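Local coordinates for DUF1214 domain-containing protein (Burkholderia cenocepacia, PDB 6ANS), which is of unknown function, carries DUF1214 family regions and holds a sodium ion and a phosphate ion in the crystal, at residues P90-P95 and Y122-R127; L191-T196 and A206-E211. All coordinates share one frame; numbering follows the deposited sequence. Where two conformers were deposited one is given.

In the fold
Contacts 1 and 2 follow one another along the chain, and their centres lie 5 Å apart. They share a sheet: strands 122-125 and 207-212 are neighbours in it. Two probable backbone hydrogen bonds join them, from Lys209 N to Thr125 O and from Arg123 N to Glu211 O, both 2.9 Å. Contact 1 lays the loop 90-95 beside that sheet. Contact 2 packs the sheet against a second one, to which strand 188-196 belongs. The Phe92 ring of contact 1 reaches residues of both contact 2 strands. The phosphate is held by Arg194 of contact 2. The side chain of Val193 is about 14 Å from the sodium ion.

Contact 1: P90-P95 and Y122-R127; sequences PGFFSP and YRVTGR
Pro90 and Tyr122 bring the two backbones nearest, with their CA atoms 8.7 Å apart. Segment 90-95 is irregular and drifts away from the strand after Phe92. Segment 122-127 begins as strand 122-125 and turns a corner at Gly126. The backbones are too far apart to pair, so the contact is made by side chains alone. It is small, with 131 Å² buried in all.

The side chains of Pro90 and Tyr122 both start toward the other segment. The ring of Pro90 comes to the edge of the tyrosine ring, near its plane. Its CG lies 3.7 Å from Tyr122 CE1 and is equally close to CD1, so the CD1-CE1 side of the phenol is what it meets. Tyr122 has CG anti to its carbonyl carbon (chi1 -60°), which carries the ring out beside the proline. The phenol is fixed at its far end as well: its OH is hydrogen-bonded to Gly87 O and to Asp117 N.

The second touch is looser. Phe92 sends the CZ corner of its ring to CG1 of Val124, 4.5 Å away. The methyl lies at the ring edge, near the ring plane. Both touches are apolar: an irregular loop packs Pro90 and Phe92 against strand 122-125.

Strand 122-125 runs between strands 167-173 and 207-212 in a mixed sheet. Tyr122 also packs on Leu172, and Val124 on Ile170. Phe92 lies between two sheets: it touches Leu208 and Ile210 of strand 207-212, Leu191 and Val193 of strand 188-196, and Gln112 and Ala114 of strand 109-115.

Contact 2: L191-T196 and A206-E211; sequences LLVRQT and AQLKIE. With PO4 (phosphate ion), chain E.
Gln195 reaches across to Ala206 and grips its backbone with both ends of the side-chain amide. Ala206 N donates to Gln195 OE1 over 2.9 Å, bent to 140° at the hydrogen. Gln195 NE2 donates to Ala206 O over 3.1 Å, nearly straight at 178°, with the acceptor in the plane of the amide. The two bonds fix the rotation of the amide, and NE2 has a further partner in Gln112 OE1.

The short segments 191-196 and 207-211 run in opposite directions, 177° apart, with axes 10.9 Å apart, too far for backbone pairing. Strands 188-196 and 207-212 are consecutive but lie in different facing sheets, so a beta-arch links them. Between them Val193 and Leu208 cross obliquely, CG1 to CD1 at 4.1 Å. Val193 CG1 is anti to the backbone N, and this branch makes the touch. Leu191 CD2 meets Ile210 CD1 at 4.3 Å. Phe136 of strand 133-140 touches both Val193 and Leu208.

Arg194 is extended from CG to NE and meets the phosphate edge-on. NE donates a hydrogen bond to phosphate O3 (2.7 Å), and NH2 one to O4 (3.0 Å). Tyr111, Tyr278 and Arg366 also hold this ion, probably from the crystallisation liquor.

Contact 1: P90-P95 and Y122-R127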
loop_
_atom_site.group_PDB
_atom_site.type_symbol
_atom_site.label_atom_id
_atom_site.label_comp_id
_atom_site.label_asym_id
_atom_site.label_seq_id
_atom_site.Cartn_x
_atom_site.Cartn_y
_atom_site.Cartn_z
ATOM N N PRO A 90 -9.324 2.939 14.552
ATOM C CA PRO A 90 -9.574 3.083 13.119
ATOM C C PRO A 90 -8.473 3.899 12.454
ATOM O O PRO A 90 -7.830 4.748 13.075
ATOM C CB PRO A 90 -10.918 3.815 13.073
ATOM C CG PRO A 90 -10.936 4.636 14.336
ATOM C CD PRO A 90 -10.256 3.739 15.364
ATOM N N GLY A 91 -8.277 3.636 11.167
ATOM C CA GLY A 91 -7.408 4.458 10.347
ATOM C C GLY A 91 -7.811 4.329 8.899
ATOM O O GLY A 91 -8.345 3.299 8.479
ATOM N N PHE A 92 -7.600 5.398 8.142
ATOM C CA PHE A 92 -7.897 5.383 6.719
ATOM C C PHE A 92 -6.830 4.630 5.925
ATOM O O PHE A 92 -5.633 4.710 6.218
ATOM C CB PHE A 92 -8.020 6.816 6.193
ATOM C CG PHE A 92 -9.298 7.505 6.592
ATOM C CD1 PHE A 92 -10.534 6.981 6.215
ATOM C CD2 PHE A 92 -9.271 8.677 7.325
ATOM C CE1 PHE A 92 -11.721 7.618 6.571
ATOM C CE2 PHE A 92 -10.452 9.320 7.689
ATOM C CZ PHE A 92 -11.677 8.786 7.312
ATOM N N PHE A 93 -7.272 3.900 4.908
ATOM C CA PHE A 93 -6.400 3.458 3.832
ATOM C C PHE A 93 -7.199 3.634 2.551
ATOM O O PHE A 93 -8.391 3.931 2.588
ATOM C CB PHE A 93 -5.938 1.999 4.017
ATOM C CG PHE A 93 -7.055 1.003 3.861
ATOM C CD1 PHE A 93 -7.914 0.733 4.920
ATOM C CD2 PHE A 93 -7.260 0.358 2.647
ATOM C CE1 PHE A 93 -8.956 -0.175 4.781
ATOM C CE2 PHE A 93 -8.314 -0.561 2.495
ATOM C CZ PHE A 93 -9.164 -0.816 3.567
ATOM N N SER A 94 -6.552 3.427 1.409
ATOM C CA SER A 94 -7.200 3.631 0.122
ATOM C C SER A 94 -7.630 2.291 -0.449
ATOM O O SER A 94 -6.770 1.472 -0.770
ATOM C CB SER A 94 -6.237 4.334 -0.837
ATOM O OG SER A 94 -6.707 4.255 -2.170
ATOM N N PRO A 95 -8.939 2.015 -0.601
ATOM C CA PRO A 95 -9.372 0.735 -1.168
ATOM C C PRO A 95 -9.338 0.684 -2.689
ATOM O O PRO A 95 -9.734 -0.335 -3.267
ATOM C CB PRO A 95 -10.820 0.608 -0.649
ATOM C CG PRO A 95 -11.306 2.034 -0.649
ATOM C CD PRO A 95 -10.087 2.884 -0.281
ATOM N N TYR A 122 -17.445 7.590 16.494
ATOM C CA TYR A 122 -16.215 8.048 15.868
ATOM C C TYR A 122 -16.316 9.526 15.513
ATOM O O TYR A 122 -17.391 10.042 15.181
ATOM C CB TYR A 122 -15.891 7.225 14.595
ATOM C CG TYR A 122 -15.725 5.754 14.906
ATOM C CD1 TYR A 122 -14.471 5.200 15.140
ATOM C CD2 TYR A 122 -16.835 4.928 15.002
ATOM C CE1 TYR A 122 -14.334 3.851 15.439
ATOM C CE2 TYR A 122 -16.717 3.584 15.311
ATOM C CZ TYR A 122 -15.471 3.049 15.529
ATOM O OH TYR A 122 -15.371 1.720 15.835
ATOM N N ARG A 123 -15.174 10.190 15.580
ATOM C CA ARG A 123 -15.012 11.569 15.139
ATOM C C ARG A 123 -14.092 11.587 13.923
ATOM O O ARG A 123 -12.982 11.042 13.971
ATOM C CB ARG A 123 -14.412 12.423 16.257
ATOM C CG ARG A 123 -14.773 13.876 16.203
ATOM C CD ARG A 123 -13.938 14.691 17.196
ATOM N NE ARG A 123 -13.704 13.980 18.450
ATOM C CZ ARG A 123 -14.541 13.980 19.483
ATOM N NH1 ARG A 123 -15.688 14.653 19.416
ATOM N NH2 ARG A 123 -14.229 13.305 20.583
ATOM N N VAL A 124 -14.556 12.190 12.834
ATOM C CA VAL A 124 -13.738 12.449 11.655
ATOM C C VAL A 124 -13.438 13.939 11.637
ATOM O O VAL A 124 -14.367 14.759 11.652
ATOM C CB VAL A 124 -14.432 12.014 10.357
ATOM C CG1 VAL A 124 -13.576 12.402 9.160
ATOM C CG2 VAL A 124 -14.701 10.513 10.371
ATOM N N THR A 125 -12.147 14.286 11.666
ATOM C CA THR A 125 -11.699 15.667 11.762
ATOM C C THR A 125 -10.651 15.957 10.693
ATOM O O THR A 125 -10.157 15.060 10.004
ATOM C CB THR A 125 -11.119 15.989 13.151
ATOM O OG1 THR A 125 -10.086 15.055 13.478
ATOM C CG2 THR A 125 -12.195 15.919 14.207
ATOM N N GLY A 126 -10.327 17.233 10.559
ATOM C CA GLY A 126 -9.247 17.686 9.712
ATOM C C GLY A 126 -9.658 18.917 8.934
ATOM O O GLY A 126 -10.583 19.634 9.310
ATOM N N ARG A 127 -8.953 19.153 7.839
ATOM C CA ARG A 127 -9.162 20.324 7.007
ATOM C C ARG A 127 -10.046 19.962 5.820
ATOM O O ARG A 127 -9.909 18.883 5.237
ATOM C CB ARG A 127 -7.829 20.895 6.521
ATOM C CG ARG A 127 -6.812 21.124 7.622
ATOM C CD ARG A 127 -7.240 22.241 8.561
ATOM N NE ARG A 127 -7.502 23.499 7.862
ATOM C CZ ARG A 127 -8.077 24.550 8.432
ATOM N NH1 ARG A 127 -8.430 24.489 9.709
ATOM N NH2 ARG A 127 -8.287 25.666 7.736
#

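Contact 2: L191-T196 and A206-E211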
loop_
_atom_site.group_PDB
_atom_site.type_symbol
_atom_site.label_atom_id
_atom_site.label_comp_id
_atom_site.label_asym_id
_atom_site.label_seq_id
_atom_site.Cartn_x
_atom_site.Cartn_y
_atom_site.Cartn_z
ATOM N N LEU A 191 -16.554 3.014 6.818
ATOM C CA LEU A 191 -16.787 4.361 6.336
ATOM C C LEU A 191 -16.046 4.508 5.017
ATOM O O LEU A 191 -14.834 4.267 4.949
ATOM C CB LEU A 191 -16.303 5.401 7.343
ATOM C CG LEU A 191 -16.173 6.810 6.751
ATOM C CD1 LEU A 191 -17.551 7.423 6.476
ATOM C CD2 LEU A 191 -15.335 7.692 7.663
ATOM N N LEU A 192 -16.766 4.907 3.973
ATOM C CA LEU A 192 -16.176 5.056 2.650
ATOM C C LEU A 192 -16.272 6.515 2.235
ATOM O O LEU A 192 -17.376 7.043 2.066
ATOM C CB LEU A 192 -16.869 4.150 1.630
ATOM C CG LEU A 192 -16.280 4.230 0.224
ATOM C CD1 LEU A 192 -14.753 4.009 0.236
ATOM C CD2 LEU A 192 -16.986 3.220 -0.662
ATOM N N VAL A 193 -15.122 7.158 2.081
ATOM C CA VAL A 193 -15.045 8.572 1.741
ATOM C C VAL A 193 -14.692 8.683 0.268
ATOM O O VAL A 193 -13.757 8.018 -0.201
ATOM C CB VAL A 193 -13.999 9.301 2.598
ATOM C CG1 VAL A 193 -13.995 10.819 2.268
ATOM C CG2 VAL A 193 -14.197 9.031 4.077
ATOM N N ARG A 194 -15.422 9.529 -0.458
ATOM C CA ARG A 194 -15.072 9.880 -1.831
ATOM C C ARG A 194 -14.669 11.346 -1.897
ATOM O O ARG A 194 -15.436 12.231 -1.500
ATOM C CB ARG A 194 -16.225 9.616 -2.794
ATOM C CG ARG A 194 -16.495 8.140 -3.025
ATOM C CD ARG A 194 -17.734 7.973 -3.851
ATOM N NE ARG A 194 -17.958 6.606 -4.290
ATOM C CZ ARG A 194 -18.524 5.662 -3.536
ATOM N NH1 ARG A 194 -18.892 5.929 -2.279
ATOM N NH2 ARG A 194 -18.722 4.450 -4.044
ATOM N N GLN A 195 -13.468 11.600 -2.395
ATOM C CA GLN A 195 -13.073 12.937 -2.815
ATOM C C GLN A 195 -12.959 12.917 -4.334
ATOM O O GLN A 195 -12.096 12.223 -4.887
ATOM C CB GLN A 195 -11.763 13.365 -2.159
ATOM C CG GLN A 195 -11.683 13.051 -0.661
ATOM C CD GLN A 195 -10.629 13.914 0.019
ATOM O OE1 GLN A 195 -10.316 14.995 -0.476
ATOM N NE2 GLN A 195 -10.104 13.462 1.164
ATOM N N THR A 196 -13.814 13.676 -5.008
ATOM C CA THR A 196 -13.889 13.635 -6.461
ATOM C C THR A 196 -13.303 14.921 -7.023
ATOM O O THR A 196 -13.815 16.015 -6.754
ATOM C CB THR A 196 -15.331 13.453 -6.932
ATOM O OG1 THR A 196 -15.870 12.264 -6.352
ATOM C CG2 THR A 196 -15.374 13.336 -8.455
ATOM N N ALA A 206 -9.094 17.128 1.044
ATOM C CA ALA A 206 -9.341 17.218 2.470
ATOM C C ALA A 206 -8.383 16.269 3.180
ATOM O O ALA A 206 -8.062 15.192 2.670
ATOM C CB ALA A 206 -10.802 16.861 2.770
ATOM N N GLN A 207 -7.907 16.675 4.346
ATOM C CA GLN A 207 -6.985 15.875 5.146
ATOM C C GLN A 207 -7.747 15.432 6.383
ATOM O O GLN A 207 -8.002 16.238 7.286
ATOM C CB GLN A 207 -5.742 16.688 5.501
ATOM C CG GLN A 207 -4.926 16.992 4.281
ATOM C CD GLN A 207 -4.710 18.471 4.135
ATOM O OE1 GLN A 207 -3.711 19.027 4.607
ATOM N NE2 GLN A 207 -5.678 19.138 3.493
ATOM N N LEU A 208 -8.129 14.165 6.410
ATOM C CA LEU A 208 -9.059 13.659 7.404
ATOM C C LEU A 208 -8.386 12.610 8.263
ATOM O O LEU A 208 -7.638 11.774 7.757
ATOM C CB LEU A 208 -10.309 13.044 6.741
ATOM C CG LEU A 208 -11.013 13.943 5.732
ATOM C CD1 LEU A 208 -12.074 13.197 4.961
ATOM C CD2 LEU A 208 -11.606 15.161 6.463
ATOM N N LYS A 209 -8.708 12.643 9.552
ATOM C CA LYS A 209 -8.337 11.618 10.512
ATOM C C LYS A 209 -9.608 11.085 11.170
ATOM O O LYS A 209 -10.603 11.809 11.321
ATOM C CB LYS A 209 -7.386 12.195 11.583
ATOM N N ILE A 210 -9.583 9.809 11.547
ATOM C CA ILE A 210 -10.703 9.170 12.232
ATOM C C ILE A 210 -10.199 8.624 13.559
ATOM O O ILE A 210 -9.135 7.996 13.617
ATOM C CB ILE A 210 -11.354 8.064 11.377
ATOM C CG1 ILE A 210 -12.554 7.456 12.121
ATOM C CG2 ILE A 210 -10.321 6.995 10.945
ATOM C CD1 ILE A 210 -13.329 6.479 11.318
ATOM N N GLU A 211 -10.957 8.866 14.625
ATOM C CA GLU A 211 -10.610 8.320 15.922
ATOM C C GLU A 211 -11.880 7.914 16.661
ATOM O O GLU A 211 -12.974 8.397 16.368
ATOM C CB GLU A 211 -9.813 9.326 16.752
ATOM C CG GLU A 211 -10.580 10.593 17.062
ATOM C CD GLU A 211 -9.690 11.719 17.580
ATOM O OE1 GLU A 211 -8.512 11.458 17.916
ATOM O OE2 GLU A 211 -10.170 12.868 17.647
HETATM P P PO4 E . -17.901 5.155 -7.635
HETATM O O1 PO4 E . -18.476 6.347 -8.363
HETATM O O2 PO4 E . -17.225 4.299 -8.658
HETATM O O3 PO4 E . -16.928 5.578 -6.564
HETATM O O4 PO4 E . -19.059 4.435 -6.991
#